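Local coordinates for protein succinate dehydrogenase subunit A (PDB 7D6V) that probably oxidises succinate to fumarate on its bound FAD, as the flavoprotein subunit of a mycobacterial membrane-bound succinate dehydrogenase that passes electrons to quinone, at residues Pro95-Glu100 and Leu432-Arg437; Asp494-Ile499 and Gln506-Arg511; Thr172-Leu177 and Ala185-Tyr190. All coordinates share one frame; numbering follows the deposited sequence.

Contact 1. Residues Pro95-Glu100 and Leu432-Arg437. With FAD (flavin-adenine dinucleotide), chain D.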
loop_
_atom_site.group_PDB
_atom_site.type_symbol
_atom_site.label_atom_id
_atom_site.label_comp_id
_atom_site.label_asym_id
_atom_site.label_seq_id
_atom_site.Cartn_x
_atom_site.Cartn_y
_atom_site.Cartn_z
ATOM N N PRO A 95 -3.640 -10.090 22.968
ATOM C CA PRO A 95 -3.652 -8.660 23.329
ATOM C C PRO A 95 -2.274 -8.073 23.576
ATOM O O PRO A 95 -2.046 -6.901 23.253
ATOM C CB PRO A 95 -4.511 -8.631 24.598
ATOM C CG PRO A 95 -5.350 -9.833 24.510
ATOM C CD PRO A 95 -4.491 -10.870 23.885
ATOM N N ASP A 96 -1.348 -8.852 24.140
ATOM C CA ASP A 96 -0.008 -8.342 24.413
ATOM C C ASP A 96 0.718 -7.966 23.128
ATOM O O ASP A 96 1.390 -6.930 23.068
ATOM C CB ASP A 96 0.798 -9.381 25.187
ATOM C CG ASP A 96 0.387 -9.474 26.637
ATOM O OD1 ASP A 96 0.052 -8.429 27.231
ATOM O OD2 ASP A 96 0.403 -10.596 27.185
ATOM N N ARG A 97 0.606 -8.802 22.096
ATOM C CA ARG A 97 1.298 -8.525 20.842
ATOM C C ARG A 97 0.734 -7.284 20.165
ATOM O O ARG A 97 1.489 -6.459 19.638
ATOM C CB ARG A 97 1.208 -9.740 19.920
ATOM C CG ARG A 97 1.575 -11.056 20.590
ATOM C CD ARG A 97 3.083 -11.244 20.708
ATOM N NE ARG A 97 3.644 -10.540 21.857
ATOM C CZ ARG A 97 3.632 -11.002 23.102
ATOM N NH1 ARG A 97 3.087 -12.177 23.372
ATOM N NH2 ARG A 97 4.167 -10.289 24.080
ATOM N N VAL A 98 -0.588 -7.121 20.193
ATOM C CA VAL A 98 -1.198 -5.928 19.616
ATOM C C VAL A 98 -0.782 -4.687 20.394
ATOM O O VAL A 98 -0.503 -3.636 19.809
ATOM C CB VAL A 98 -2.728 -6.083 19.564
ATOM C CG1 VAL A 98 -3.360 -4.868 18.913
ATOM C CG2 VAL A 98 -3.100 -7.343 18.810
ATOM N N TRP A 99 -0.734 -4.787 21.724
ATOM C CA TRP A 99 -0.321 -3.641 22.528
ATOM C C TRP A 99 1.127 -3.259 22.256
ATOM O O TRP A 99 1.455 -2.072 22.177
ATOM C CB TRP A 99 -0.522 -3.930 24.011
ATOM C CG TRP A 99 -1.914 -3.707 24.458
ATOM C CD1 TRP A 99 -2.788 -2.784 23.977
ATOM C CD2 TRP A 99 -2.606 -4.423 25.482
ATOM N NE1 TRP A 99 -3.986 -2.878 24.637
ATOM C CE2 TRP A 99 -3.900 -3.879 25.567
ATOM C CE3 TRP A 99 -2.257 -5.470 26.337
ATOM C CZ2 TRP A 99 -4.844 -4.346 26.470
ATOM C CZ3 TRP A 99 -3.197 -5.933 27.230
ATOM C CH2 TRP A 99 -4.475 -5.371 27.292
ATOM N N GLU A 100 2.012 -4.246 22.122
ATOM C CA GLU A 100 3.404 -3.923 21.843
ATOM C C GLU A 100 3.622 -3.499 20.399
ATOM O O GLU A 100 4.671 -2.929 20.092
ATOM C CB GLU A 100 4.316 -5.101 22.193
ATOM C CG GLU A 100 4.231 -6.281 21.260
ATOM C CD GLU A 100 4.908 -7.511 21.828
ATOM O OE1 GLU A 100 5.222 -7.514 23.035
ATOM O OE2 GLU A 100 5.130 -8.474 21.065
ATOM N N LEU A 432 0.043 -14.459 13.451
ATOM C CA LEU A 432 1.364 -14.072 12.970
ATOM C C LEU A 432 2.236 -13.571 14.111
ATOM O O LEU A 432 3.337 -14.079 14.329
ATOM C CB LEU A 432 1.244 -12.999 11.890
ATOM C CG LEU A 432 0.480 -13.369 10.622
ATOM C CD1 LEU A 432 0.709 -12.330 9.543
ATOM C CD2 LEU A 432 0.862 -14.759 10.148
ATOM N N LEU A 433 1.732 -12.612 14.887
ATOM C CA LEU A 433 2.533 -12.037 15.961
ATOM C C LEU A 433 2.809 -13.061 17.056
ATOM O O LEU A 433 3.964 -13.263 17.455
ATOM C CB LEU A 433 1.826 -10.814 16.537
ATOM C CG LEU A 433 1.336 -9.776 15.533
ATOM C CD1 LEU A 433 0.404 -8.795 16.211
ATOM C CD2 LEU A 433 2.508 -9.055 14.903
ATOM N N VAL A 434 1.759 -13.739 17.529
ATOM C CA VAL A 434 1.909 -14.653 18.659
ATOM C C VAL A 434 2.935 -15.732 18.337
ATOM O O VAL A 434 3.916 -15.931 19.069
ATOM C CB VAL A 434 0.546 -15.264 19.034
ATOM C CG1 VAL A 434 0.712 -16.364 20.066
ATOM C CG2 VAL A 434 -0.387 -14.192 19.548
ATOM N N PHE A 435 2.769 -16.397 17.203
ATOM C CA PHE A 435 3.610 -17.545 16.928
ATOM C C PHE A 435 4.897 -17.193 16.201
ATOM O O PHE A 435 5.834 -17.987 16.248
ATOM C CB PHE A 435 2.806 -18.599 16.169
ATOM C CG PHE A 435 1.721 -19.209 17.001
ATOM C CD1 PHE A 435 0.395 -18.873 16.796
ATOM C CD2 PHE A 435 2.035 -20.070 18.035
ATOM C CE1 PHE A 435 -0.597 -19.417 17.581
ATOM C CE2 PHE A 435 1.046 -20.617 18.822
ATOM C CZ PHE A 435 -0.270 -20.290 18.596
ATOM N N GLY A 436 5.016 -16.000 15.613
ATOM C CA GLY A 436 6.330 -15.521 15.230
ATOM C C GLY A 436 7.204 -15.261 16.437
ATOM O O GLY A 436 8.382 -15.630 16.452
ATOM N N ARG A 437 6.637 -14.643 17.478
ATOM C CA ARG A 437 7.396 -14.482 18.712
ATOM C C ARG A 437 7.757 -15.833 19.318
ATOM O O ARG A 437 8.900 -16.043 19.749
ATOM C CB ARG A 437 6.609 -13.640 19.711
ATOM C CG ARG A 437 7.379 -13.352 20.976
ATOM C CD ARG A 437 6.554 -12.580 21.970
ATOM N NE ARG A 437 7.081 -12.726 23.319
ATOM C CZ ARG A 437 6.839 -13.770 24.104
ATOM N NH1 ARG A 437 7.362 -13.818 25.319
ATOM N NH2 ARG A 437 6.078 -14.765 23.675
HETATM P PA FAD D . 3.525 -13.510 4.179
HETATM O O1A FAD D . 3.854 -12.244 4.877
HETATM O O2A FAD D . 2.343 -13.563 3.290
HETATM O O5B FAD D . 4.785 -13.883 3.272
HETATM C C5B FAD D . 5.765 -14.837 3.637
HETATM C C4B FAD D . 7.147 -14.321 3.274
HETATM O O4B FAD D . 8.007 -15.405 2.939
HETATM C C3B FAD D . 7.173 -13.404 2.075
HETATM O O3B FAD D . 8.035 -12.322 2.394
HETATM C C2B FAD D . 7.822 -14.218 0.987
HETATM O O2B FAD D . 8.538 -13.420 0.054
HETATM C C1B FAD D . 8.754 -15.089 1.775
HETATM N N9A FAD D . 9.104 -16.309 1.031
HETATM C C8A FAD D . 8.257 -17.221 0.557
HETATM N N7A FAD D . 8.921 -18.209 -0.069
HETATM C C5A FAD D . 10.225 -17.925 -0.001
HETATM C C6A FAD D . 11.480 -18.542 -0.455
HETATM N N6A FAD D . 11.484 -19.700 -1.132
HETATM N N1A FAD D . 12.625 -17.911 -0.172
HETATM C C2A FAD D . 12.656 -16.761 0.506
HETATM N N3A FAD D . 11.560 -16.147 0.945
HETATM C C4A FAD D . 10.339 -16.671 0.728
HETATM N N1 FAD D . -6.132 -12.515 7.337
HETATM C C2 FAD D . -6.837 -11.849 8.272
HETATM O O2 FAD D . -6.760 -12.224 9.446
HETATM N N3 FAD D . -7.618 -10.804 7.996
HETATM C C4 FAD D . -7.759 -10.344 6.760
HETATM O O4 FAD D . -8.488 -9.371 6.527
HETATM C C4X FAD D . -7.028 -11.009 5.669
HETATM N N5 FAD D . -7.125 -10.593 4.397
HETATM C C5X FAD D . -6.441 -11.220 3.428
HETATM C C6 FAD D . -6.550 -10.775 2.121
HETATM C C7 FAD D . -5.854 -11.416 1.115
HETATM C C7M FAD D . -5.965 -10.946 -0.305
HETATM C C8 FAD D . -4.994 -12.573 1.435
HETATM C C8M FAD D . -4.237 -13.269 0.343
HETATM C C9 FAD D . -4.877 -13.020 2.738
HETATM C C9A FAD D . -5.575 -12.381 3.742
HETATM N N10 FAD D . -5.462 -12.832 5.060
HETATM C C10 FAD D . -6.182 -12.154 6.045
HETATM C "C1'" FAD D . -4.606 -13.963 5.400
HETATM C "C2'" FAD D . -3.322 -13.450 6.042
HETATM O "O2'" FAD D . -2.921 -12.227 5.429
HETATM C "C3'" FAD D . -2.166 -14.421 5.882
HETATM O "O3'" FAD D . -2.467 -15.607 6.603
HETATM C "C4'" FAD D . -0.884 -13.824 6.441
HETATM O "O4'" FAD D . -0.557 -12.640 5.728
HETATM C "C5'" FAD D . 0.292 -14.775 6.337
HETATM O "O5'" FAD D . 1.459 -14.047 6.687
HETATM P P FAD D . 2.910 -14.705 6.733
HETATM O O1P FAD D . 3.784 -13.779 7.501
HETATM O O2P FAD D . 2.801 -16.118 7.183
HETATM O O3P FAD D . 3.392 -14.739 5.199
#

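Contact 2. Residues Asp494-Ile499 and Gln506-Arg511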
loop_
_atom_site.group_PDB
_atom_site.type_symbol
_atom_site.label_atom_id
_atom_site.label_comp_id
_atom_site.label_asym_id
_atom_site.label_seq_id
_atom_site.Cartn_x
_atom_site.Cartn_y
_atom_site.Cartn_z
ATOM N N ASP A 494 -10.014 -27.518 -11.248
ATOM C CA ASP A 494 -11.127 -28.364 -11.667
ATOM C C ASP A 494 -11.380 -29.496 -10.679
ATOM O O ASP A 494 -12.521 -29.730 -10.271
ATOM C CB ASP A 494 -10.861 -28.927 -13.062
ATOM C CG ASP A 494 -10.880 -27.863 -14.132
ATOM O OD1 ASP A 494 -10.876 -26.664 -13.785
ATOM O OD2 ASP A 494 -10.898 -28.224 -15.326
ATOM N N LEU A 495 -10.329 -30.213 -10.282
ATOM C CA LEU A 495 -10.517 -31.485 -9.599
ATOM C C LEU A 495 -10.290 -31.420 -8.095
ATOM O O LEU A 495 -10.659 -32.365 -7.393
ATOM C CB LEU A 495 -9.604 -32.548 -10.217
ATOM C CG LEU A 495 -9.660 -32.600 -11.747
ATOM C CD1 LEU A 495 -8.637 -33.560 -12.307
ATOM C CD2 LEU A 495 -11.050 -32.972 -12.224
ATOM N N VAL A 496 -9.698 -30.348 -7.578
ATOM C CA VAL A 496 -9.569 -30.138 -6.137
ATOM C C VAL A 496 -10.113 -28.736 -5.868
ATOM O O VAL A 496 -9.372 -27.750 -5.878
ATOM C CB VAL A 496 -8.126 -30.280 -5.646
ATOM C CG1 VAL A 496 -8.026 -29.959 -4.169
ATOM C CG2 VAL A 496 -7.595 -31.675 -5.933
ATOM N N GLY A 497 -11.408 -28.641 -5.600
ATOM C CA GLY A 497 -12.074 -27.369 -5.451
ATOM C C GLY A 497 -12.837 -27.310 -4.144
ATOM O O GLY A 497 -12.453 -27.920 -3.150
ATOM N N ILE A 498 -13.932 -26.548 -4.157
ATOM C CA ILE A 498 -14.798 -26.519 -2.984
ATOM C C ILE A 498 -15.427 -27.884 -2.767
ATOM O O ILE A 498 -15.488 -28.387 -1.640
ATOM C CB ILE A 498 -15.881 -25.436 -3.114
ATOM C CG1 ILE A 498 -15.257 -24.056 -3.195
ATOM C CG2 ILE A 498 -16.774 -25.474 -1.896
ATOM C CD1 ILE A 498 -16.224 -22.976 -3.572
ATOM N N ILE A 499 -15.897 -28.506 -3.840
ATOM C CA ILE A 499 -16.575 -29.792 -3.775
ATOM C C ILE A 499 -15.636 -30.834 -4.356
ATOM O O ILE A 499 -15.183 -30.703 -5.499
ATOM C CB ILE A 499 -17.914 -29.770 -4.525
ATOM C CG1 ILE A 499 -18.892 -28.823 -3.835
ATOM C CG2 ILE A 499 -18.509 -31.159 -4.590
ATOM C CD1 ILE A 499 -18.831 -27.404 -4.323
ATOM N N GLN A 506 -8.997 -38.777 -7.809
ATOM C CA GLN A 506 -8.156 -39.821 -8.384
ATOM C C GLN A 506 -7.607 -39.397 -9.740
ATOM O O GLN A 506 -6.430 -39.626 -10.042
ATOM C CB GLN A 506 -8.945 -41.122 -8.505
ATOM C CG GLN A 506 -8.085 -42.328 -8.801
ATOM C CD GLN A 506 -7.149 -42.662 -7.661
ATOM O OE1 GLN A 506 -7.588 -42.990 -6.560
ATOM N NE2 GLN A 506 -5.849 -42.576 -7.917
ATOM N N GLU A 507 -8.444 -38.769 -10.567
ATOM C CA GLU A 507 -7.980 -38.267 -11.856
ATOM C C GLU A 507 -6.946 -37.161 -11.677
ATOM O O GLU A 507 -5.989 -37.065 -12.452
ATOM C CB GLU A 507 -9.169 -37.770 -12.675
ATOM C CG GLU A 507 -8.801 -37.119 -13.991
ATOM C CD GLU A 507 -9.964 -36.365 -14.601
ATOM O OE1 GLU A 507 -11.070 -36.416 -14.025
ATOM O OE2 GLU A 507 -9.771 -35.720 -15.653
ATOM N N ALA A 508 -7.123 -36.318 -10.659
ATOM C CA ALA A 508 -6.142 -35.278 -10.377
ATOM C C ALA A 508 -4.792 -35.880 -10.021
ATOM O O ALA A 508 -3.755 -35.406 -10.490
ATOM C CB ALA A 508 -6.637 -34.376 -9.248
ATOM N N LEU A 509 -4.784 -36.926 -9.196
ATOM C CA LEU A 509 -3.528 -37.603 -8.883
ATOM C C LEU A 509 -2.919 -38.241 -10.128
ATOM O O LEU A 509 -1.701 -38.161 -10.354
ATOM C CB LEU A 509 -3.758 -38.653 -7.796
ATOM C CG LEU A 509 -3.908 -38.120 -6.370
ATOM C CD1 LEU A 509 -4.422 -39.203 -5.447
ATOM C CD2 LEU A 509 -2.592 -37.565 -5.864
ATOM N N ASP A 510 -3.758 -38.872 -10.953
ATOM C CA ASP A 510 -3.264 -39.541 -12.152
ATOM C C ASP A 510 -2.612 -38.555 -13.109
ATOM O O ASP A 510 -1.567 -38.855 -13.698
ATOM C CB ASP A 510 -4.405 -40.283 -12.846
ATOM C CG ASP A 510 -4.943 -41.430 -12.016
ATOM O OD1 ASP A 510 -4.253 -41.847 -11.062
ATOM O OD2 ASP A 510 -6.055 -41.912 -12.315
ATOM N N ARG A 511 -3.208 -37.376 -13.286
ATOM C CA ARG A 511 -2.599 -36.401 -14.178
ATOM C C ARG A 511 -1.496 -35.596 -13.502
ATOM O O ARG A 511 -0.650 -35.034 -14.200
ATOM C CB ARG A 511 -3.657 -35.467 -14.768
ATOM C CG ARG A 511 -4.438 -34.654 -13.774
ATOM C CD ARG A 511 -5.296 -33.629 -14.497
ATOM N NE ARG A 511 -6.288 -34.240 -15.377
ATOM C CZ ARG A 511 -7.357 -33.606 -15.852
ATOM N NH1 ARG A 511 -7.577 -32.338 -15.534
ATOM N NH2 ARG A 511 -8.209 -34.238 -16.647
#

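Contact 3. Residues Thr172-Leu177 and Ala185-Tyr190. With FAD (flavin-adenine dinucleotide), chain D.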
loop_
_atom_site.group_PDB
_atom_site.type_symbol
_atom_site.label_atom_id
_atom_site.label_comp_id
_atom_site.label_asym_id
_atom_site.label_seq_id
_atom_site.Cartn_x
_atom_site.Cartn_y
_atom_site.Cartn_z
ATOM N N THR A 172 15.736 -12.491 -2.562
ATOM C CA THR A 172 16.519 -13.713 -2.443
ATOM C C THR A 172 15.571 -14.882 -2.235
ATOM O O THR A 172 14.651 -14.801 -1.417
ATOM C CB THR A 172 17.517 -13.625 -1.286
ATOM O OG1 THR A 172 18.293 -12.428 -1.415
ATOM C CG2 THR A 172 18.451 -14.819 -1.293
ATOM N N SER A 173 15.796 -15.967 -2.969
ATOM C CA SER A 173 14.918 -17.127 -2.954
ATOM C C SER A 173 15.694 -18.343 -2.476
ATOM O O SER A 173 16.764 -18.646 -3.009
ATOM C CB SER A 173 14.329 -17.378 -4.342
ATOM O OG SER A 173 13.503 -18.526 -4.349
ATOM N N ILE A 174 15.154 -19.034 -1.478
ATOM C CA ILE A 174 15.780 -20.221 -0.904
ATOM C C ILE A 174 15.198 -21.449 -1.586
ATOM O O ILE A 174 13.975 -21.601 -1.672
ATOM C CB ILE A 174 15.569 -20.283 0.618
ATOM C CG1 ILE A 174 16.269 -19.111 1.305
ATOM C CG2 ILE A 174 16.073 -21.600 1.171
ATOM C CD1 ILE A 174 17.769 -19.105 1.136
ATOM N N THR A 175 16.075 -22.327 -2.074
ATOM C CA THR A 175 15.651 -23.503 -2.818
ATOM C C THR A 175 15.909 -24.818 -2.099
ATOM O O THR A 175 15.330 -25.834 -2.491
ATOM C CB THR A 175 16.342 -23.551 -4.188
ATOM O OG1 THR A 175 17.728 -23.865 -4.019
ATOM C CG2 THR A 175 16.218 -22.215 -4.891
ATOM N N GLU A 176 16.755 -24.833 -1.073
ATOM C CA GLU A 176 17.068 -26.066 -0.370
ATOM C C GLU A 176 17.460 -25.748 1.064
ATOM O O GLU A 176 17.948 -24.659 1.370
ATOM C CB GLU A 176 18.196 -26.835 -1.067
ATOM C CG GLU A 176 18.278 -28.306 -0.704
ATOM C CD GLU A 176 17.172 -29.126 -1.341
ATOM O OE1 GLU A 176 16.050 -29.155 -0.795
ATOM O OE2 GLU A 176 17.426 -29.742 -2.397
ATOM N N LEU A 177 17.236 -26.718 1.944
ATOM C CA LEU A 177 17.727 -26.679 3.313
ATOM C C LEU A 177 18.797 -27.746 3.472
ATOM O O LEU A 177 18.575 -28.908 3.115
ATOM C CB LEU A 177 16.597 -26.904 4.319
ATOM C CG LEU A 177 15.479 -25.862 4.357
ATOM C CD1 LEU A 177 14.477 -26.199 5.440
ATOM C CD2 LEU A 177 16.052 -24.479 4.573
ATOM N N ALA A 185 21.489 -27.419 9.022
ATOM C CA ALA A 185 22.834 -26.874 8.961
ATOM C C ALA A 185 22.927 -25.584 8.163
ATOM O O ALA A 185 23.967 -24.921 8.220
ATOM C CB ALA A 185 23.808 -27.901 8.364
ATOM N N GLY A 186 21.889 -25.211 7.435
ATOM C CA GLY A 186 21.905 -23.974 6.685
ATOM C C GLY A 186 20.899 -24.007 5.556
ATOM O O GLY A 186 20.177 -24.982 5.359
ATOM N N ALA A 187 20.871 -22.904 4.813
ATOM C CA ALA A 187 19.962 -22.732 3.690
ATOM C C ALA A 187 20.746 -22.337 2.449
ATOM O O ALA A 187 21.718 -21.584 2.531
ATOM C CB ALA A 187 18.898 -21.675 3.992
ATOM N N PHE A 188 20.315 -22.850 1.302
ATOM C CA PHE A 188 20.942 -22.579 0.018
ATOM C C PHE A 188 19.929 -21.916 -0.904
ATOM O O PHE A 188 18.778 -22.349 -0.983
ATOM C CB PHE A 188 21.474 -23.874 -0.607
ATOM C CG PHE A 188 22.079 -23.695 -1.968
ATOM C CD1 PHE A 188 23.415 -23.367 -2.107
ATOM C CD2 PHE A 188 21.318 -23.869 -3.108
ATOM C CE1 PHE A 188 23.974 -23.210 -3.356
ATOM C CE2 PHE A 188 21.873 -23.706 -4.357
ATOM C CZ PHE A 188 23.202 -23.379 -4.480
ATOM N N GLY A 189 20.354 -20.866 -1.595
ATOM C CA GLY A 189 19.455 -20.174 -2.489
ATOM C C GLY A 189 20.214 -19.349 -3.501
ATOM O O GLY A 189 21.430 -19.473 -3.646
ATOM N N TYR A 190 19.477 -18.488 -4.196
ATOM C CA TYR A 190 20.061 -17.644 -5.226
ATOM C C TYR A 190 19.528 -16.228 -5.092
ATOM O O TYR A 190 18.433 -16.002 -4.573
ATOM C CB TYR A 190 19.765 -18.181 -6.638
ATOM C CG TYR A 190 18.294 -18.222 -6.982
ATOM C CD1 TYR A 190 17.533 -19.345 -6.711
ATOM C CD2 TYR A 190 17.667 -17.136 -7.576
ATOM C CE1 TYR A 190 16.192 -19.386 -7.019
ATOM C CE2 TYR A 190 16.328 -17.168 -7.883
ATOM C CZ TYR A 190 15.596 -18.296 -7.605
ATOM O OH TYR A 190 14.257 -18.338 -7.910
HETATM P PA FAD D . 3.525 -13.510 4.179
HETATM O O1A FAD D . 3.854 -12.244 4.877
HETATM O O2A FAD D . 2.343 -13.563 3.290
HETATM O O5B FAD D . 4.785 -13.883 3.272
HETATM C C5B FAD D . 5.765 -14.837 3.637
HETATM C C4B FAD D . 7.147 -14.321 3.274
HETATM O O4B FAD D . 8.007 -15.405 2.939
HETATM C C3B FAD D . 7.173 -13.404 2.075
HETATM O O3B FAD D . 8.035 -12.322 2.394
HETATM C C2B FAD D . 7.822 -14.218 0.987
HETATM O O2B FAD D . 8.538 -13.420 0.054
HETATM C C1B FAD D . 8.754 -15.089 1.775
HETATM N N9A FAD D . 9.104 -16.309 1.031
HETATM C C8A FAD D . 8.257 -17.221 0.557
HETATM N N7A FAD D . 8.921 -18.209 -0.069
HETATM C C5A FAD D . 10.225 -17.925 -0.001
HETATM C C6A FAD D . 11.480 -18.542 -0.455
HETATM N N6A FAD D . 11.484 -19.700 -1.132
HETATM N N1A FAD D . 12.625 -17.911 -0.172
HETATM C C2A FAD D . 12.656 -16.761 0.506
HETATM N N3A FAD D . 11.560 -16.147 0.945
HETATM C C4A FAD D . 10.339 -16.671 0.728
HETATM N N1 FAD D . -6.132 -12.515 7.337
HETATM C C2 FAD D . -6.837 -11.849 8.272
HETATM O O2 FAD D . -6.760 -12.224 9.446
HETATM N N3 FAD D . -7.618 -10.804 7.996
HETATM C C4 FAD D . -7.759 -10.344 6.760
HETATM O O4 FAD D . -8.488 -9.371 6.527
HETATM C C4X FAD D . -7.028 -11.009 5.669
HETATM N N5 FAD D . -7.125 -10.593 4.397
HETATM C C5X FAD D . -6.441 -11.220 3.428
HETATM C C6 FAD D . -6.550 -10.775 2.121
HETATM C C7 FAD D . -5.854 -11.416 1.115
HETATM C C7M FAD D . -5.965 -10.946 -0.305
HETATM C C8 FAD D . -4.994 -12.573 1.435
HETATM C C8M FAD D . -4.237 -13.269 0.343
HETATM C C9 FAD D . -4.877 -13.020 2.738
HETATM C C9A FAD D . -5.575 -12.381 3.742
HETATM N N10 FAD D . -5.462 -12.832 5.060
HETATM C C10 FAD D . -6.182 -12.154 6.045
HETATM C "C1'" FAD D . -4.606 -13.963 5.400
HETATM C "C2'" FAD D . -3.322 -13.450 6.042
HETATM O "O2'" FAD D . -2.921 -12.227 5.429
HETATM C "C3'" FAD D . -2.166 -14.421 5.882
HETATM O "O3'" FAD D . -2.467 -15.607 6.603
HETATM C "C4'" FAD D . -0.884 -13.824 6.441
HETATM O "O4'" FAD D . -0.557 -12.640 5.728
HETATM C "C5'" FAD D . 0.292 -14.775 6.337
HETATM O "O5'" FAD D . 1.459 -14.047 6.687
HETATM P P FAD D . 2.910 -14.705 6.733
HETATM O O1P FAD D . 3.784 -13.779 7.501
HETATM O O2P FAD D . 2.801 -16.118 7.183
HETATM O O3P FAD D . 3.392 -14.739 5.199
#

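Contact 1. Residues Pro95-Glu100 and Leu432-Arg437
Arg97 and Leu433 meet CB to CB at 3.6 Å, where helix 84-102 crosses helix 427-448. The two short helical segments run nearly perpendicular, at 97°, with axes 9.2 Å apart. The tight part lies at this crossing. Leu433 CD1 also reaches Arg97 CB, and Val434 CG2 touches Arg97 CG at 3.8 Å. Arg97 thus lends its aliphatic stem to an apolar core. Bends at chi2 and chi3 turn its CD and NE back toward Glu100, one turn later on the same helix. The grip is side-on. Arg97 NE bonds to Glu100 OE2 at 2.7 Å, and Arg97 NH2 to Glu100 OE1 at 3.1 Å. Both carboxylate oxygens are approached from above the carboxylate plane, while both bonds lie close to the guanidinium plane. Glu100 OE2 has a second cationic partner, Arg22 of helix 18-30.

Glu100 and Arg437 form the partly exposed, polar side. Only Glu100 is loose here, its OE2 barely nearing Arg437 CD. Arg437 extends from CG to NE and crosses the Arg97 side chain. Arg437 CD sits over the centre of the Arg97 guanidinium, 3.5 Å from Arg97 CZ. The two guanidinium groups stack with planes 13° apart, and Arg97 NH2 is 3.9 Å from Arg437 NE. No hydrogen bond joins the segments. On another side of helix 427-448, Leu432 CD1 packs against FAD O5' at 3.4 Å, so this helix also lines the cofactor pocket. Stacking of two like charges is probably made tolerable by the nearby carboxylates, Glu100 and, through a long weak ion pair with Arg437, Glu26.

Contact 2. Residues Asp494-Ile499 and Gln506-Arg511
Leu495 reaches across to helix 502-518 and meets Glu507, Ala508 and Arg511 there. Leu495 ends helix 481-495, and Val496 is the first residue to leave helical geometry. Glu507 comes first along the second segment. Its CG is anti to the backbone N (chi1 175°), and the extended chain crosses Leu495 at about a right angle. The carboxylate carbon Glu507 CD lies 3.9 Å from Leu495 CD1, and Glu507 OE1 is equally far from Leu495 CD2.

Ala508 follows and marks the closest approach of the backbones, with its CA 5.8 Å from that of Leu495. Its small side chain lets Leu495 come close. Leu495 CB and Ala508 CB are 3.6 Å apart. Leu495 CD1 also lies 3.6 Å from Ala508 N. Val496 CG2 adds a looser touch to Ala508 CB at 4.4 Å.

One turn after Glu507, Arg511 bends at chi3. One face of its guanidinium lies over Leu495 CD1, which sits toward the rim, 3.6 Å from Arg511 NH1. Leu495 is therefore bordered by the methyl of Ala508 and by two charged side chains. No hydrogen bond crosses the contact.

This is helix-to-helix packing across a short connection, within the C-terminal flavoprotein region. Val496 and Leu509 both also pack on helix 532-556. Beyond the turn, Ile498 and Ile499 rest on helix 322-334.

Contact 3. Residues Thr172-Leu177 and Ala185-Tyr190
Ser173 and Tyr190 form a hydrogen-bonded antiparallel pair with two backbone bonds. Ser173 N reaches Tyr190 O at 3.1 Å, and Tyr190 N returns to Ser173 O at 3.0 Å. Further on, Phe188 O accepts from both Thr175 N and Glu176 N, at 2.9 and 3.2 Å. This shared acceptor marks a classic beta bulge and shifts the register by one. Phe188 N to Glu176 O then resumes the pairing, with a straight N-H...O angle of 180°.

At the edge of the sheet, Ile174 pairs with the adenine of FAD. Ile174 N donates to FAD N1A at 3.1 Å, and Ile174 O accepts from FAD N6A at 3.2 Å. Ile174 thus reads the adenine edge through its backbone.

The packing differs between the two faces. On one, Tyr190 CG lies between its backbone N and carbonyl carbon (chi1 62°), on the side where the ring meets Ser173. Ser173 CB makes a CH-pi contact over the ring, 4.0 Å from the Tyr190 centroid. Thr175 CG2 meets the edge of that ring at Tyr190 CE1, 3.5 Å away, and Thr175 OG1 lies at the edge of the Phe188 ring. On the other, Ile174 CG2 and Leu177 CD2 both touch Ala187 CB.

The two strands form a beta hairpin, and strand 184-191 pairs on its other side with strand 197-200. Helix 458-469 covers Thr175 and Phe188, while helix 230-236 packs on Ile174 and Leu177.

How the contacts relate
All three contacts are largely buried, but their chemistry differs. Contact 3 is a backbone-bonded hairpin, whereas contacts 1 and 2 join helices through side chains, without a hydrogen bond between their segments. Contacts 1 and 3 both touch FAD, at the ribityl-phosphate link and at the adenine, and their nearest atoms are about 16 Å apart. Contact 3 is nested in the chain loop closed by contact 1. Contact 2 follows both in sequence, lies in the C-terminal region and holds no part of the FAD pocket. It is on the opposite side of the chain's centre from contact 1. Arginine guanidiniums border both helix contacts, stacked on another arginine in contact 1 and lying over a leucine methyl in contact 2.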